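Alpha-1,6-mannanase (PDB 4V1S) probably hydrolyses alpha-1,6-mannosidic bonds within mannan chains, as a gut-bacterial member of glycoside hydrolase family 76. Local coordinates at residues Arg140-Gly146 with Phe174-Gly178; Pro197-Thr202 with Leu247-Val253; Ile271-Leu275 with Gln289-Leu294; Phe317-Asp321 with Tyr382-Arg386. All blocks are in the same frame, centred on the assembly; numbering follows the deposited sequence.

In the fold
Interactions 1, 3 and 4 are buried contacts between helices, whereas interaction 2, partly buried and farthest of the four from the centre of the chain, is a strand pair with a polar pocket beside it. Interactions 1 and 3 each join two helices that follow one another in the chain, antiparallel in 3; interaction 4 joins two nearly parallel helices and lies deepest. Their chemistry differs accordingly: ring packing and a serine bond in 1, backbone bonds and glycerol-gripping carboxylate and amide oxygens in 2, hydrocarbon packing in 3, and a buried carboxylate in 4. Interaction 3 touches 2, through L247 and W274, and meets 4 in a long, weak ion pair of R272 with D321.

Interaction 1 (Arg140-Gly146 with Phe174-Gly178); sequences RFYDENG and FSLSG
Y142 brings CD1 and CE1 of its ring under the outer end of F174, with CD1 3.5 Å from F174 CE2. The two ring planes are only 15° apart but slid well past each other, so they barely overlap. The opposite face of Y142 is taken by G178, whose CA stands 3.6 Å from the Y142 ring centroid in a CH-pi contact, while F174 O comes in at the ring edge. Y142 OH lies 2.6 Å from a water O, and that water donates to S177 OG, which in turn donates to F174 O. With CG anti to its own N (chi1 -175°), the F174 ring lies between Y142 on one side and N145 and R140 on the other. N145 ND2 lies 3.4 Å from F174 CD2, and F174 CE1 sits over a face of the R140 guanidinium, 3.5 Å from R140 CZ. E191 holds that guanidinium in a salt bridge; N145 OD1 accepts from Y127 N. Cutting F174 back to alanine would probably open a gap between Y142 and R140, leaving the guanidinium face without its ring edge and Y142 packed mainly against G178. F141, at the N-cap position, accepts at O from N145 N and ND2, which reach it from opposite faces and hold the start of helix 142-159. S175 OG, donating to Y142 O at 2.8 Å, and the ring packing pin this start to the last turn of helix 162-177: the open end of a helical hairpin, away from the 160-161 link, such as builds the (alpha/alpha)6 barrel of this family.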
loop_
_atom_site.group_PDB
_atom_site.type_symbol
_atom_site.label_atom_id
_atom_site.label_comp_id
_atom_site.label_asym_id
_atom_site.label_seq_id
_atom_site.Cartn_x
_atom_site.Cartn_y
_atom_site.Cartn_z
ATOM N N ARG A 140 4.964 0.268 17.595
ATOM C CA ARG A 140 5.491 0.197 16.218
ATOM C C ARG A 140 5.254 -1.147 15.556
ATOM O O ARG A 140 5.227 -2.183 16.251
ATOM C CB ARG A 140 6.964 0.568 16.172
ATOM C CG ARG A 140 7.263 1.926 16.796
ATOM C CD ARG A 140 8.649 2.424 16.493
ATOM N NE ARG A 140 9.669 1.610 17.170
ATOM C CZ ARG A 140 10.961 1.934 17.224
ATOM N NH1 ARG A 140 11.397 3.041 16.664
ATOM N NH2 ARG A 140 11.826 1.168 17.874
ATOM N N PHE A 141 5.010 -1.079 14.240
ATOM C CA PHE A 141 4.607 -2.203 13.396
ATOM C C PHE A 141 5.528 -2.327 12.216
ATOM O O PHE A 141 5.818 -1.344 11.545
ATOM C CB PHE A 141 3.155 -1.994 12.935
ATOM C CG PHE A 141 2.181 -2.004 14.088
ATOM C CD1 PHE A 141 2.038 -0.867 14.904
ATOM C CD2 PHE A 141 1.476 -3.133 14.401
ATOM C CE1 PHE A 141 1.159 -0.859 15.965
ATOM C CE2 PHE A 141 0.613 -3.142 15.495
ATOM C CZ PHE A 141 0.480 -2.012 16.280
ATOM N N TYR A 142 5.986 -3.547 11.966
ATOM C CA TYR A 142 6.968 -3.742 10.915
ATOM C C TYR A 142 6.300 -3.543 9.550
ATOM O O TYR A 142 6.946 -3.045 8.637
ATOM C CB TYR A 142 7.675 -5.101 11.049
ATOM C CG TYR A 142 8.429 -5.231 12.353
ATOM C CD1 TYR A 142 9.613 -4.549 12.556
ATOM C CD2 TYR A 142 7.936 -5.994 13.408
ATOM C CE1 TYR A 142 10.312 -4.651 13.767
ATOM C CE2 TYR A 142 8.633 -6.085 14.614
ATOM C CZ TYR A 142 9.829 -5.413 14.776
ATOM O OH TYR A 142 10.549 -5.493 15.957
ATOM N N ASP A 143 5.017 -3.888 9.428
ATOM C CA ASP A 143 4.304 -3.658 8.183
ATOM C C ASP A 143 4.099 -2.169 7.882
ATOM O O ASP A 143 4.382 -1.728 6.773
ATOM C CB ASP A 143 2.998 -4.460 8.067
ATOM C CG ASP A 143 1.976 -4.111 9.132
ATOM O OD1 ASP A 143 2.355 -3.569 10.190
ATOM O OD2 ASP A 143 0.771 -4.407 8.930
ATOM N N GLU A 144 3.668 -1.395 8.883
ATOM C CA GLU A 144 3.427 0.033 8.675
ATOM C C GLU A 144 4.698 0.700 8.139
ATOM O O GLU A 144 4.636 1.575 7.273
ATOM C CB GLU A 144 2.986 0.734 9.964
ATOM C CG GLU A 144 1.594 0.361 10.398
ATOM C CD GLU A 144 1.164 0.990 11.713
ATOM O OE1 GLU A 144 2.013 1.577 12.423
ATOM O OE2 GLU A 144 -0.054 0.835 12.066
ATOM N N ASN A 145 5.844 0.287 8.677
ATOM C CA ASN A 145 7.113 0.835 8.217
ATOM C C ASN A 145 7.418 0.508 6.759
ATOM O O ASN A 145 7.978 1.344 6.048
ATOM C CB ASN A 145 8.280 0.480 9.173
ATOM C CG ASN A 145 8.325 1.454 10.340
ATOM O OD1 ASN A 145 9.040 2.440 10.300
ATOM N ND2 ASN A 145 7.469 1.234 11.331
ATOM N N GLY A 146 7.048 -0.694 6.321
ATOM C CA GLY A 146 7.206 -1.103 4.927
ATOM C C GLY A 146 6.276 -0.402 3.968
ATOM O O GLY A 146 6.694 0.075 2.917
ATOM N N PHE A 174 13.948 -0.435 9.855
ATOM C CA PHE A 174 13.089 -0.868 10.920
ATOM C C PHE A 174 12.386 -2.163 10.570
ATOM O O PHE A 174 12.377 -3.114 11.361
ATOM C CB PHE A 174 12.105 0.206 11.374
ATOM C CG PHE A 174 11.300 -0.219 12.579
ATOM C CD1 PHE A 174 11.888 -0.256 13.822
ATOM C CD2 PHE A 174 10.022 -0.723 12.451
ATOM C CE1 PHE A 174 11.188 -0.734 14.921
ATOM C CE2 PHE A 174 9.318 -1.190 13.535
ATOM C CZ PHE A 174 9.899 -1.190 14.778
ATOM N N SER A 175 11.762 -2.209 9.407
ATOM C CA SER A 175 11.063 -3.448 8.985
ATOM C C SER A 175 12.041 -4.642 9.001
ATOM O O SER A 175 11.701 -5.758 9.427
ATOM C CB SER A 175 10.445 -3.289 7.604
ATOM O OG SER A 175 9.448 -2.291 7.580
ATOM N N LEU A 176 13.253 -4.415 8.493
ATOM C CA LEU A 176 14.222 -5.514 8.425
ATOM C C LEU A 176 14.711 -5.970 9.806
ATOM O O LEU A 176 15.155 -7.134 9.965
ATOM C CB LEU A 176 15.421 -5.137 7.544
ATOM C CG LEU A 176 15.137 -5.127 6.053
ATOM C CD1 LEU A 176 16.253 -4.396 5.314
ATOM C CD2 LEU A 176 14.931 -6.519 5.459
ATOM N N SER A 177 14.568 -5.099 10.815
ATOM C CA SER A 177 14.968 -5.464 12.163
ATOM C C SER A 177 13.923 -6.437 12.750
ATOM O O SER A 177 14.174 -7.063 13.786
ATOM C CB SER A 177 15.112 -4.251 13.090
ATOM O OG SER A 177 13.854 -3.694 13.503
ATOM N N GLY A 178 12.761 -6.581 12.093
ATOM C CA GLY A 178 11.750 -7.541 12.579
ATOM C C GLY A 178 11.950 -8.952 12.035
ATOM O O GLY A 178 11.190 -9.850 12.362
HETATM O O HOH W 1 13.096 -4.766 15.882
#

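Interaction 2 (Pro197-Thr202 with Leu247-Val253); sequences PVQKNT and LWDAKMV. With GOL (glycerol), chain C.
M252 lays its methyl CE over one face of the Q199 amide, 3.8 Å from Q199 CD; A250 CB likewise sits over the oxygen end of the N201 amide, 3.5 Å from N201 OD1. Q199 NE2 spends its hydrogens on two acceptors, donating to N201 OD1 at 2.9 Å, somewhat out of the amide plane, and to a water that passes a hydrogen on to D249 OD2. These bonds fix the turn of the Q199 amide. M252 gets there by bending at chi2 (-59°) and running alongside Q199. Behind the side chains, strands 199-201 and 250-252 pair antiparallel. K200 and K251 form the hydrogen-bonded pair, each N meeting the other's O, and V253 N donates to V198 O where the valine side chains touch. At the other end T202 holds twice: its N donates to D249 O, and its OG1 to W248 O at 2.7 Å. D249 and A250 both face N259 on the next strand, a classic beta bulge. The K200 and K251 side chains leave on the other face of the sheet, K200 NZ reaching D180 in a salt bridge. On the N201 face lies a glycerol, probably from the crystallisation liquor. Its O3 donates to D249 OD1 at 2.6 Å, and its O2 lies 2.8 Å from N201 OD1 and near D249 OD2 as well, while Y265 holds it too. A cluster of acceptor oxygens gripping a polyol in this way is consistent with a site that could receive sugar hydroxyls.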
loop_
_atom_site.group_PDB
_atom_site.type_symbol
_atom_site.label_atom_id
_atom_site.label_comp_id
_atom_site.label_asym_id
_atom_site.label_seq_id
_atom_site.Cartn_x
_atom_site.Cartn_y
_atom_site.Cartn_z
ATOM N N PRO A 197 -1.468 -12.831 19.545
ATOM C CA PRO A 197 -0.405 -13.816 19.728
ATOM C C PRO A 197 0.807 -13.501 18.840
ATOM O O PRO A 197 0.650 -12.963 17.735
ATOM C CB PRO A 197 -1.063 -15.149 19.329
ATOM C CG PRO A 197 -2.285 -14.793 18.561
ATOM C CD PRO A 197 -2.671 -13.389 18.894
ATOM N N VAL A 198 1.993 -13.837 19.326
ATOM C CA VAL A 198 3.220 -13.579 18.582
ATOM C C VAL A 198 3.135 -14.344 17.246
ATOM O O VAL A 198 2.867 -15.544 17.200
ATOM C CB VAL A 198 4.481 -13.985 19.374
ATOM C CG1 VAL A 198 5.748 -13.730 18.562
ATOM C CG2 VAL A 198 4.561 -13.223 20.685
ATOM N N GLN A 199 3.396 -13.634 16.158
ATOM C CA GLN A 199 3.183 -14.181 14.827
ATOM C C GLN A 199 4.016 -13.440 13.805
ATOM O O GLN A 199 4.423 -12.290 14.032
ATOM C CB GLN A 199 1.694 -14.117 14.461
ATOM C CG GLN A 199 1.117 -12.709 14.498
ATOM C CD GLN A 199 -0.377 -12.703 14.381
ATOM O OE1 GLN A 199 -1.113 -12.927 15.369
ATOM N NE2 GLN A 199 -0.851 -12.465 13.177
ATOM N N LYS A 200 4.256 -14.124 12.686
ATOM C CA LYS A 200 4.932 -13.563 11.519
ATOM C C LYS A 200 3.966 -13.590 10.346
ATOM O O LYS A 200 3.215 -14.536 10.164
ATOM C CB LYS A 200 6.244 -14.311 11.208
ATOM C CG LYS A 200 7.255 -14.156 12.327
ATOM C CD LYS A 200 8.613 -14.679 11.936
ATOM C CE LYS A 200 9.689 -14.234 12.927
ATOM N NZ LYS A 200 11.059 -14.518 12.401
ATOM N N ASN A 201 3.986 -12.523 9.562
ATOM C CA ASN A 201 2.847 -12.154 8.705
ATOM C C ASN A 201 3.267 -11.902 7.255
ATOM O O ASN A 201 4.309 -11.298 6.976
ATOM C CB ASN A 201 2.148 -10.892 9.277
ATOM C CG ASN A 201 1.572 -11.135 10.652
ATOM O OD1 ASN A 201 0.342 -11.104 10.853
ATOM N ND2 ASN A 201 2.445 -11.422 11.596
ATOM N N THR A 202 2.454 -12.411 6.339
ATOM C CA THR A 202 2.695 -12.233 4.943
ATOM C C THR A 202 2.848 -10.760 4.590
ATOM O O THR A 202 3.742 -10.421 3.833
ATOM C CB THR A 202 1.560 -12.852 4.116
ATOM O OG1 THR A 202 1.466 -14.240 4.440
ATOM C CG2 THR A 202 1.832 -12.667 2.635
ATOM N N LEU A 247 -2.024 -16.318 -0.946
ATOM C CA LEU A 247 -1.225 -16.224 0.279
ATOM C C LEU A 247 -2.092 -16.327 1.518
ATOM O O LEU A 247 -3.100 -15.619 1.650
ATOM C CB LEU A 247 -0.473 -14.881 0.339
ATOM C CG LEU A 247 0.792 -14.668 -0.499
ATOM C CD1 LEU A 247 1.950 -15.570 -0.071
ATOM C CD2 LEU A 247 0.534 -14.814 -1.990
ATOM N N TRP A 248 -1.673 -17.196 2.433
ATOM C CA TRP A 248 -2.237 -17.223 3.773
ATOM C C TRP A 248 -1.793 -15.959 4.525
ATOM O O TRP A 248 -0.973 -15.200 4.041
ATOM C CB TRP A 248 -1.816 -18.504 4.511
ATOM C CG TRP A 248 -2.364 -19.748 3.862
ATOM C CD1 TRP A 248 -3.638 -19.941 3.437
ATOM C CD2 TRP A 248 -1.662 -20.972 3.579
ATOM N NE1 TRP A 248 -3.781 -21.199 2.901
ATOM C CE2 TRP A 248 -2.578 -21.843 2.961
ATOM C CE3 TRP A 248 -0.344 -21.407 3.769
ATOM C CZ2 TRP A 248 -2.229 -23.150 2.560
ATOM C CZ3 TRP A 248 0.009 -22.678 3.358
ATOM C CH2 TRP A 248 -0.923 -23.537 2.750
ATOM N N ASP A 249 -2.371 -15.725 5.691
ATOM C CA ASP A 249 -2.174 -14.463 6.410
ATOM C C ASP A 249 -0.946 -14.420 7.319
ATOM O O ASP A 249 -0.206 -13.444 7.311
ATOM C CB ASP A 249 -3.403 -14.098 7.249
ATOM C CG ASP A 249 -3.376 -12.652 7.695
ATOM O OD1 ASP A 249 -3.348 -11.802 6.818
ATOM O OD2 ASP A 249 -3.388 -12.372 8.907
ATOM N N ALA A 250 -0.727 -15.472 8.103
ATOM C CA ALA A 250 0.278 -15.409 9.157
ATOM C C ALA A 250 0.580 -16.796 9.681
ATOM O O ALA A 250 -0.203 -17.725 9.484
ATOM C CB ALA A 250 -0.207 -14.530 10.289
ATOM N N LYS A 251 1.726 -16.913 10.336
ATOM C CA LYS A 251 2.140 -18.146 10.996
ATOM C C LYS A 251 2.429 -17.815 12.464
ATOM O O LYS A 251 3.150 -16.871 12.763
ATOM C CB LYS A 251 3.356 -18.751 10.308
ATOM C CG LYS A 251 3.730 -20.134 10.791
ATOM C CD LYS A 251 4.743 -20.734 9.844
ATOM C CE LYS A 251 5.267 -22.075 10.290
ATOM N NZ LYS A 251 4.455 -23.138 9.684
ATOM N N MET A 252 1.817 -18.595 13.359
ATOM C CA MET A 252 1.921 -18.379 14.805
ATOM C C MET A 252 3.237 -18.921 15.327
ATOM O O MET A 252 3.654 -20.022 14.988
ATOM C CB MET A 252 0.779 -19.069 15.549
ATOM C CG MET A 252 -0.615 -18.649 15.114
ATOM S SD MET A 252 -0.920 -16.877 15.305
ATOM C CE MET A 252 -1.107 -16.378 13.602
ATOM N N VAL A 253 3.905 -18.133 16.150
ATOM C CA VAL A 253 5.205 -18.538 16.669
ATOM C C VAL A 253 5.115 -19.693 17.672
ATOM O O VAL A 253 5.978 -20.571 17.685
ATOM C CB VAL A 253 5.934 -17.322 17.268
ATOM C CG1 VAL A 253 7.098 -17.737 18.153
ATOM C CG2 VAL A 253 6.399 -16.405 16.149
HETATM C C1 GOL C . -2.554 -8.617 10.742
HETATM O O1 GOL C . -3.542 -7.594 10.915
HETATM C C2 GOL C . -2.332 -8.891 9.254
HETATM O O2 GOL C . -1.620 -10.124 9.110
HETATM C C3 GOL C . -3.680 -8.944 8.532
HETATM O O3 GOL C . -3.518 -9.196 7.126
HETATM O O HOH W 2 -3.214 -13.155 11.596
#

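Interaction 3 (Ile271-Leu275 with Gln289-Leu294); sequences IRSWL and QAKATL
A290 is the small bump of this contact: its CB drops into a hollow walled by I271, W274 and L275, coming 3.7 Å from L275 CD2 and 4.1 Å from W274 CB. With so little side chain there, the helices approach closely, their local axes 8.9 Å apart. In the other direction I271 and W274 are the projections. I271 pushes CD1 against the backbone of L294, 3.6 Å from L294 CA, while its CG1 slides past T293 CG2 running the opposite way. W274 lies against the ridge of Q289 and T293, with A290 CA beside it. Q289 CG stands almost squarely over the six-membered ring, 3.4 Å from its centroid in a CH-pi contact, and T293 OG1 lies 3.3 Å from W274 CZ3. Q289 can cover the indole because its chain bends sharply at chi2 (64°), which also swings NE2 back to donate to T293 OG1 at 3.0 Å. N245 bonds both Q289 NE2 and T293 OG1, and W274 NE1 donates to N232, so these three polar atoms are satisfied. Cutting W274 down to alanine is likely to leave Q289 CG without the face it rests on and N232 without its donor. Helices 264-281 and 284-301, antiparallel at 161° here and joined by a two-residue link (282-283), make a helical hairpin of the kind repeated in (alpha/alpha)6 barrel glycosidases.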
loop_
_atom_site.group_PDB
_atom_site.type_symbol
_atom_site.label_atom_id
_atom_site.label_comp_id
_atom_site.label_asym_id
_atom_site.label_seq_id
_atom_site.Cartn_x
_atom_site.Cartn_y
_atom_site.Cartn_z
ATOM N N ILE A 271 2.789 -9.935 -5.596
ATOM C CA ILE A 271 2.839 -9.770 -7.043
ATOM C C ILE A 271 3.770 -8.586 -7.394
ATOM O O ILE A 271 4.660 -8.710 -8.245
ATOM C CB ILE A 271 1.428 -9.588 -7.637
ATOM C CG1 ILE A 271 0.628 -10.876 -7.532
ATOM C CG2 ILE A 271 1.507 -9.141 -9.096
ATOM C CD1 ILE A 271 -0.880 -10.613 -7.593
ATOM N N ARG A 272 3.550 -7.426 -6.770
ATOM C CA ARG A 272 4.362 -6.267 -7.098
ATOM C C ARG A 272 5.849 -6.565 -6.833
ATOM O O ARG A 272 6.739 -6.182 -7.610
ATOM C CB ARG A 272 3.905 -5.051 -6.303
ATOM C CG ARG A 272 2.478 -4.640 -6.578
ATOM C CD ARG A 272 2.206 -3.226 -6.094
ATOM N NE ARG A 272 2.874 -2.315 -7.012
ATOM C CZ ARG A 272 3.227 -1.065 -6.770
ATOM N NH1 ARG A 272 2.977 -0.485 -5.599
ATOM N NH2 ARG A 272 3.838 -0.381 -7.738
ATOM N N SER A 273 6.118 -7.246 -5.721
ATOM C CA SER A 273 7.489 -7.626 -5.365
ATOM C C SER A 273 8.089 -8.550 -6.408
ATOM O O SER A 273 9.213 -8.324 -6.872
ATOM C CB SER A 273 7.520 -8.277 -3.983
ATOM O OG SER A 273 7.134 -7.362 -2.968
ATOM N N TRP A 274 7.346 -9.594 -6.764
ATOM C CA TRP A 274 7.836 -10.555 -7.728
ATOM C C TRP A 274 8.132 -9.933 -9.078
ATOM O O TRP A 274 9.112 -10.323 -9.743
ATOM C CB TRP A 274 6.870 -11.717 -7.888
ATOM C CG TRP A 274 6.758 -12.630 -6.699
ATOM C CD1 TRP A 274 7.758 -13.036 -5.861
ATOM C CD2 TRP A 274 5.556 -13.284 -6.240
ATOM N NE1 TRP A 274 7.252 -13.895 -4.917
ATOM C CE2 TRP A 274 5.908 -14.066 -5.121
ATOM C CE3 TRP A 274 4.221 -13.273 -6.660
ATOM C CZ2 TRP A 274 4.975 -14.850 -4.426
ATOM C CZ3 TRP A 274 3.302 -14.028 -5.968
ATOM C CH2 TRP A 274 3.675 -14.811 -4.856
ATOM N N LEU A 275 7.326 -8.960 -9.501
ATOM C CA LEU A 275 7.591 -8.292 -10.781
ATOM C C LEU A 275 8.908 -7.545 -10.724
ATOM O O LEU A 275 9.653 -7.540 -11.708
ATOM C CB LEU A 275 6.417 -7.386 -11.196
ATOM C CG LEU A 275 5.125 -8.153 -11.545
ATOM C CD1 LEU A 275 4.017 -7.161 -11.782
ATOM C CD2 LEU A 275 5.298 -9.062 -12.761
ATOM N N GLN A 289 5.216 -16.774 -11.285
ATOM C CA GLN A 289 4.556 -16.734 -9.999
ATOM C C GLN A 289 3.612 -15.532 -9.901
ATOM O O GLN A 289 2.458 -15.665 -9.461
ATOM C CB GLN A 289 5.580 -16.709 -8.872
ATOM C CG GLN A 289 4.949 -16.762 -7.496
ATOM C CD GLN A 289 4.216 -18.059 -7.246
ATOM O OE1 GLN A 289 4.829 -19.138 -7.174
ATOM N NE2 GLN A 289 2.892 -17.979 -7.123
ATOM N N ALA A 290 4.080 -14.371 -10.336
ATOM C CA ALA A 290 3.250 -13.157 -10.332
ATOM C C ALA A 290 1.984 -13.363 -11.165
ATOM O O ALA A 290 0.883 -13.026 -10.727
ATOM C CB ALA A 290 4.042 -11.980 -10.845
ATOM N N LYS A 291 2.140 -13.944 -12.356
ATOM C CA LYS A 291 1.002 -14.153 -13.236
ATOM C C LYS A 291 0.013 -15.148 -12.633
ATOM O O LYS A 291 -1.190 -14.955 -12.711
ATOM C CB LYS A 291 1.463 -14.629 -14.606
ATOM C CG LYS A 291 2.095 -13.545 -15.449
ATOM C CD LYS A 291 2.586 -14.158 -16.755
ATOM C CE LYS A 291 3.259 -13.151 -17.646
ATOM N NZ LYS A 291 3.719 -13.813 -18.905
ATOM N N ALA A 292 0.529 -16.216 -12.027
ATOM C CA ALA A 292 -0.343 -17.226 -11.419
ATOM C C ALA A 292 -1.144 -16.672 -10.246
ATOM O O ALA A 292 -2.362 -16.900 -10.132
ATOM C CB ALA A 292 0.460 -18.446 -10.983
ATOM N N THR A 293 -0.453 -15.964 -9.352
ATOM C CA THR A 293 -1.112 -15.362 -8.208
ATOM C C THR A 293 -2.109 -14.250 -8.616
ATOM O O THR A 293 -3.208 -14.181 -8.062
ATOM C CB THR A 293 -0.074 -14.841 -7.222
ATOM O OG1 THR A 293 0.714 -15.940 -6.746
ATOM C CG2 THR A 293 -0.695 -14.078 -6.050
ATOM N N LEU A 294 -1.751 -13.448 -9.604
ATOM C CA LEU A 294 -2.652 -12.414 -10.099
ATOM C C LEU A 294 -3.927 -13.032 -10.737
ATOM O O LEU A 294 -5.027 -12.586 -10.460
ATOM C CB LEU A 294 -1.947 -11.481 -11.056
ATOM C CG LEU A 294 -2.772 -10.342 -11.589
ATOM C CD1 LEU A 294 -3.328 -9.419 -10.517
ATOM C CD2 LEU A 294 -1.912 -9.579 -12.579
#

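Interaction 4 (Phe317-Asp321 with Tyr382-Arg386); sequences FSIID and YMYMR
D321 carries the tight part of this contact, its two oxygens gripped by different partners from helix 374-394. Y382 OH donates to D321 OD2 at 2.5 Å, on the syn side and close to the carboxylate plane, with the ring turned steeply (74°) against the carboxylate. R386 comes across side-on and spends two nitrogens on the other oxygen: NE at 2.9 Å and NH2 at 3.0 Å from D321 OD1, both from the same face of the carboxylate. Double bends at chi2 and chi3 fold the arginine back to reach it. Helices 313-330 and 374-394 run nearly parallel here, at 13°, as neighbouring inner helices of an (alpha/alpha)6 barrel do. Their axes are 11.2 Å apart, too far for backbones to meet, so long side chains span the gap. M383 is the main filler: its SD rests 3.7 Å from I320 CD1 and 3.9 Å from F317 CB. In plain van der Waals contact, unlike the short polar grip on D321, F317 CD2 meets the Y382 edge at CE2, 3.8 Å away. R386 marks the less buried flank, partly exposed, and its NH1 turns to a salt bridge with E93.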
loop_
_atom_site.group_PDB
_atom_site.type_symbol
_atom_site.label_atom_id
_atom_site.label_comp_id
_atom_site.label_asym_id
_atom_site.label_seq_id
_atom_site.Cartn_x
_atom_site.Cartn_y
_atom_site.Cartn_z
ATOM N N PHE A 317 -7.048 -2.398 -3.414
ATOM C CA PHE A 317 -6.321 -1.441 -4.263
ATOM C C PHE A 317 -5.029 -2.061 -4.757
ATOM O O PHE A 317 -4.514 -1.686 -5.854
ATOM C CB PHE A 317 -6.039 -0.125 -3.508
ATOM C CG PHE A 317 -4.843 -0.239 -2.631
ATOM C CD1 PHE A 317 -4.884 -0.886 -1.433
ATOM C CD2 PHE A 317 -3.601 0.062 -3.181
ATOM C CE1 PHE A 317 -3.720 -1.114 -0.717
ATOM C CE2 PHE A 317 -2.435 -0.132 -2.464
ATOM C CZ PHE A 317 -2.507 -0.751 -1.238
ATOM N N SER A 318 -4.473 -3.009 -3.974
ATOM C CA SER A 318 -3.187 -3.639 -4.363
ATOM C C SER A 318 -3.302 -4.482 -5.634
ATOM O O SER A 318 -2.322 -4.638 -6.367
ATOM C CB SER A 318 -2.584 -4.471 -3.231
ATOM O OG SER A 318 -3.394 -5.566 -2.897
ATOM N N ILE A 319 -4.498 -5.002 -5.906
ATOM C CA ILE A 319 -4.718 -5.738 -7.156
ATOM C C ILE A 319 -4.689 -4.748 -8.324
ATOM O O ILE A 319 -4.115 -5.032 -9.391
ATOM C CB ILE A 319 -6.034 -6.533 -7.118
ATOM C CG1 ILE A 319 -5.989 -7.574 -5.980
ATOM C CG2 ILE A 319 -6.327 -7.175 -8.476
ATOM C CD1 ILE A 319 -4.750 -8.451 -5.936
ATOM N N ILE A 320 -5.275 -3.560 -8.121
ATOM C CA ILE A 320 -5.243 -2.531 -9.161
ATOM C C ILE A 320 -3.812 -2.062 -9.410
ATOM O O ILE A 320 -3.389 -1.942 -10.575
ATOM C CB ILE A 320 -6.169 -1.355 -8.819
ATOM C CG1 ILE A 320 -7.603 -1.839 -8.573
ATOM C CG2 ILE A 320 -6.122 -0.311 -9.931
ATOM C CD1 ILE A 320 -8.607 -0.731 -8.244
ATOM N N ASP A 321 -3.024 -1.859 -8.347
ATOM C CA ASP A 321 -1.623 -1.487 -8.548
ATOM C C ASP A 321 -0.840 -2.612 -9.264
ATOM O O ASP A 321 0.082 -2.314 -10.033
ATOM C CB ASP A 321 -0.920 -1.153 -7.205
ATOM C CG ASP A 321 -0.976 0.319 -6.863
ATOM O OD1 ASP A 321 -1.290 1.108 -7.782
ATOM O OD2 ASP A 321 -0.679 0.672 -5.698
ATOM N N TYR A 382 -6.124 7.864 -3.956
ATOM C CA TYR A 382 -4.912 7.299 -4.526
ATOM C C TYR A 382 -5.192 6.604 -5.869
ATOM O O TYR A 382 -4.516 6.872 -6.872
ATOM C CB TYR A 382 -4.264 6.362 -3.517
ATOM C CG TYR A 382 -3.137 5.513 -4.044
ATOM C CD1 TYR A 382 -2.100 6.075 -4.757
ATOM C CD2 TYR A 382 -3.084 4.145 -3.782
ATOM C CE1 TYR A 382 -1.041 5.287 -5.250
ATOM C CE2 TYR A 382 -2.064 3.350 -4.271
ATOM C CZ TYR A 382 -1.026 3.914 -4.997
ATOM O OH TYR A 382 -0.036 3.100 -5.477
ATOM N N MET A 383 -6.245 5.793 -5.910
ATOM C CA MET A 383 -6.641 5.150 -7.168
ATOM C C MET A 383 -6.971 6.159 -8.258
ATOM O O MET A 383 -6.573 5.993 -9.421
ATOM C CB MET A 383 -7.813 4.243 -6.946
ATOM C CG MET A 383 -7.470 3.009 -6.143
ATOM S SD MET A 383 -6.318 1.853 -6.912
ATOM C CE MET A 383 -4.755 2.399 -6.271
ATOM N N TYR A 384 -7.646 7.232 -7.882
ATOM C CA TYR A 384 -7.977 8.238 -8.900
ATOM C C TYR A 384 -6.743 8.899 -9.473
ATOM O O TYR A 384 -6.693 9.179 -10.667
ATOM C CB TYR A 384 -8.975 9.292 -8.387
ATOM C CG TYR A 384 -10.323 8.764 -7.993
ATOM C CD1 TYR A 384 -10.936 7.727 -8.697
ATOM C CD2 TYR A 384 -11.000 9.299 -6.895
ATOM C CE1 TYR A 384 -12.150 7.205 -8.275
ATOM C CE2 TYR A 384 -12.272 8.843 -6.510
ATOM C CZ TYR A 384 -12.831 7.786 -7.215
ATOM O OH TYR A 384 -14.056 7.306 -6.847
ATOM N N MET A 385 -5.760 9.198 -8.627
ATOM C CA MET A 385 -4.555 9.823 -9.103
ATOM C C MET A 385 -3.763 8.848 -10.000
ATOM O O MET A 385 -3.172 9.251 -11.015
ATOM C CB MET A 385 -3.702 10.325 -7.944
ATOM C CG MET A 385 -2.553 11.217 -8.381
ATOM S SD MET A 385 -3.038 12.786 -9.050
ATOM C CE MET A 385 -3.137 13.776 -7.563
ATOM N N ARG A 386 -3.725 7.575 -9.604
ATOM C CA ARG A 386 -3.099 6.559 -10.447
ATOM C C ARG A 386 -3.730 6.478 -11.835
ATOM O O ARG A 386 -3.042 6.454 -12.869
ATOM C CB ARG A 386 -3.142 5.199 -9.790
ATOM C CG ARG A 386 -2.304 5.104 -8.530
ATOM C CD ARG A 386 -0.841 4.978 -8.856
ATOM N NE ARG A 386 -0.471 3.601 -9.066
ATOM C CZ ARG A 386 0.513 3.151 -9.823
ATOM N NH1 ARG A 386 1.241 3.978 -10.520
ATOM N NH2 ARG A 386 0.772 1.847 -9.852
#